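Local structure of lysosome-associated membrane glycoprotein 1 (Mus musculus, 5GV0) at residues G116-C121 with Q141-K146. The protein is a heavily glycosylated membrane protein of lysosomes, whose membrane-proximal luminal domain, the part described here, probably takes part in assembly with other LAMP molecules. Residues are numbered along the deposited sequence; the frame is centred on the assembly and turned at random.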
loop_
_atom_site.group_PDB
_atom_site.type_symbol
_atom_site.label_atom_id
_atom_site.label_comp_id
_atom_site.label_asym_id
_atom_site.label_seq_id
_atom_site.Cartn_x
_atom_site.Cartn_y
_atom_site.Cartn_z
ATOM N N GLY A 116 -10.206 4.736 -14.170
ATOM C CA GLY A 116 -11.011 3.833 -14.972
ATOM C C GLY A 116 -10.244 2.650 -15.539
ATOM O O GLY A 116 -10.839 1.687 -16.033
ATOM N N ASN A 117 -8.920 2.741 -15.490
ATOM C CA ASN A 117 -8.043 1.627 -15.821
ATOM C C ASN A 117 -7.450 1.086 -14.535
ATOM O O ASN A 117 -7.578 1.707 -13.483
ATOM C CB ASN A 117 -6.924 2.062 -16.769
ATOM C CG ASN A 117 -7.396 2.239 -18.194
ATOM O OD1 ASN A 117 -8.508 1.865 -18.547
ATOM N ND2 ASN A 117 -6.531 2.802 -19.034
ATOM N N SER A 118 -6.801 -0.067 -14.613
ATOM C CA SER A 118 -6.073 -0.590 -13.458
ATOM C C SER A 118 -4.564 -0.556 -13.683
ATOM O O SER A 118 -4.087 -0.630 -14.821
ATOM C CB SER A 118 -6.534 -2.019 -13.128
ATOM O OG SER A 118 -6.342 -2.920 -14.213
ATOM N N TYR A 119 -3.827 -0.395 -12.589
ATOM C CA TYR A 119 -2.372 -0.483 -12.603
ATOM C C TYR A 119 -1.984 -1.923 -12.350
ATOM O O TYR A 119 -2.526 -2.543 -11.443
ATOM C CB TYR A 119 -1.746 0.422 -11.533
ATOM C CG TYR A 119 -0.239 0.290 -11.429
ATOM C CD1 TYR A 119 0.594 1.025 -12.258
ATOM C CD2 TYR A 119 0.348 -0.570 -10.507
ATOM C CE1 TYR A 119 1.971 0.906 -12.179
ATOM C CE2 TYR A 119 1.726 -0.696 -10.422
ATOM C CZ TYR A 119 2.529 0.049 -11.257
ATOM O OH TYR A 119 3.906 -0.065 -11.177
ATOM N N LYS A 120 -1.048 -2.451 -13.132
ATOM C CA LYS A 120 -0.569 -3.812 -12.914
ATOM C C LYS A 120 0.945 -3.884 -13.050
ATOM O O LYS A 120 1.526 -3.309 -13.973
ATOM C CB LYS A 120 -1.232 -4.785 -13.893
ATOM C CG LYS A 120 -0.898 -6.251 -13.617
ATOM C CD LYS A 120 -1.661 -7.180 -14.547
ATOM C CE LYS A 120 -1.281 -8.630 -14.289
ATOM N NZ LYS A 120 -1.885 -9.547 -15.294
ATOM N N CYS A 121 1.588 -4.594 -12.130
ATOM C CA CYS A 121 3.023 -4.795 -12.227
ATOM C C CYS A 121 3.431 -6.050 -11.476
ATOM O O CYS A 121 3.012 -6.258 -10.343
ATOM C CB CYS A 121 3.767 -3.578 -11.681
ATOM S SG CYS A 121 5.540 -3.573 -12.115
ATOM N N GLN A 141 -2.099 -5.616 -8.762
ATOM C CA GLN A 141 -3.074 -5.004 -9.647
ATOM C C GLN A 141 -3.955 -4.155 -8.741
ATOM O O GLN A 141 -4.434 -4.643 -7.713
ATOM C CB GLN A 141 -3.879 -6.043 -10.429
ATOM C CG GLN A 141 -4.819 -5.400 -11.451
ATOM C CD GLN A 141 -5.369 -6.384 -12.454
ATOM O OE1 GLN A 141 -5.250 -7.604 -12.285
ATOM N NE2 GLN A 141 -5.984 -5.862 -13.511
ATOM N N VAL A 142 -4.131 -2.879 -9.077
ATOM C CA VAL A 142 -4.842 -1.985 -8.176
ATOM C C VAL A 142 -5.594 -0.906 -8.949
ATOM O O VAL A 142 -5.162 -0.450 -10.014
ATOM C CB VAL A 142 -3.872 -1.352 -7.134
ATOM C CG1 VAL A 142 -2.854 -0.441 -7.808
ATOM C CG2 VAL A 142 -4.644 -0.598 -6.057
ATOM N N GLN A 143 -6.746 -0.521 -8.419
ATOM C CA GLN A 143 -7.561 0.515 -9.034
ATOM C C GLN A 143 -8.303 1.302 -7.960
ATOM O O GLN A 143 -8.967 0.707 -7.100
ATOM C CB GLN A 143 -8.536 -0.112 -10.024
ATOM C CG GLN A 143 -9.375 0.898 -10.802
ATOM C CD GLN A 143 -10.144 0.229 -11.919
ATOM O OE1 GLN A 143 -9.722 -0.807 -12.435
ATOM N NE2 GLN A 143 -11.288 0.806 -12.295
ATOM N N ALA A 144 -8.180 2.626 -8.002
ATOM C CA ALA A 144 -8.787 3.498 -7.010
ATOM C C ALA A 144 -9.724 4.514 -7.656
ATOM O O ALA A 144 -9.514 4.926 -8.807
ATOM C CB ALA A 144 -7.701 4.215 -6.200
ATOM N N PHE A 145 -10.751 4.875 -6.886
ATOM C CA PHE A 145 -11.757 5.897 -7.184
ATOM C C PHE A 145 -12.818 5.333 -8.125
ATOM O O PHE A 145 -13.777 4.730 -7.657
ATOM C CB PHE A 145 -11.100 7.185 -7.712
ATOM C CG PHE A 145 -10.249 7.874 -6.670
ATOM C CD1 PHE A 145 -10.830 8.734 -5.750
ATOM C CD2 PHE A 145 -8.890 7.611 -6.570
ATOM C CE1 PHE A 145 -10.070 9.339 -4.764
ATOM C CE2 PHE A 145 -8.121 8.211 -5.582
ATOM C CZ PHE A 145 -8.715 9.078 -4.677
ATOM N N LYS A 146 -12.656 5.496 -9.429
ATOM C CA LYS A 146 -13.659 4.998 -10.364
ATOM C C LYS A 146 -13.520 3.491 -10.583
ATOM O O LYS A 146 -12.472 3.010 -11.014
ATOM C CB LYS A 146 -13.553 5.737 -11.692
ATOM C CG LYS A 146 -14.634 5.388 -12.701
ATOM C CD LYS A 146 -14.622 6.402 -13.837
ATOM C CE LYS A 146 -15.669 6.076 -14.887
ATOM N NZ LYS A 146 -15.414 4.754 -15.523
HETATM O O HOH W 1 -10.115 4.385 -11.347
HETATM O O HOH W 2 -4.736 -9.627 -14.247
#
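Ser118 turns OG between its backbone N and carbonyl carbon (chi1 59°), while Gln141 holds CG anti to its own N (chi1 -175°) and runs out extended; the two side chains meet across an antiparallel pair of strands in the beta-rich luminal domain of the LAMP family. Gln141 NE2 donates to Ser118 OG at 3.0 Å, nearly straight (168°) and in the amide plane. A hydroxyl suits this spot because it can accept and donate at once: OG takes the amide proton and, since a carbonyl oxygen carries none, donates its own to Gly153 O. A long amide suits its partner because the other end, Gln141 OE1, reaches Lys120 NZ through a water, the extended Lys120 chain carrying its amine out to that water.

Tyr119 and Val142 form the hydrogen-bonded pair: Tyr119 N to Val142 O and Val142 N to Tyr119 O are each 2.9 Å. On their shared face Val142 CG1 lies 4.0 Å from Tyr119 CB, and branched Val142 also packs on Leu17 and Ala19 of the adjoining strand 14-30 and on Phe73 of strand 67-76, in the second sheet.

Beyond the pairing, Gln143 CG rests 3.3 Å from Asn117 O, and its OE1 accepts from Gly153 N. The positive phi of Gly116 would jam a side chain against the preceding carbonyl, hence glycine. A water links Gly116 N to Ala144 O and Lys146 O, and Lys146 O also accepts from Gln143 NE2 at 2.8 Å.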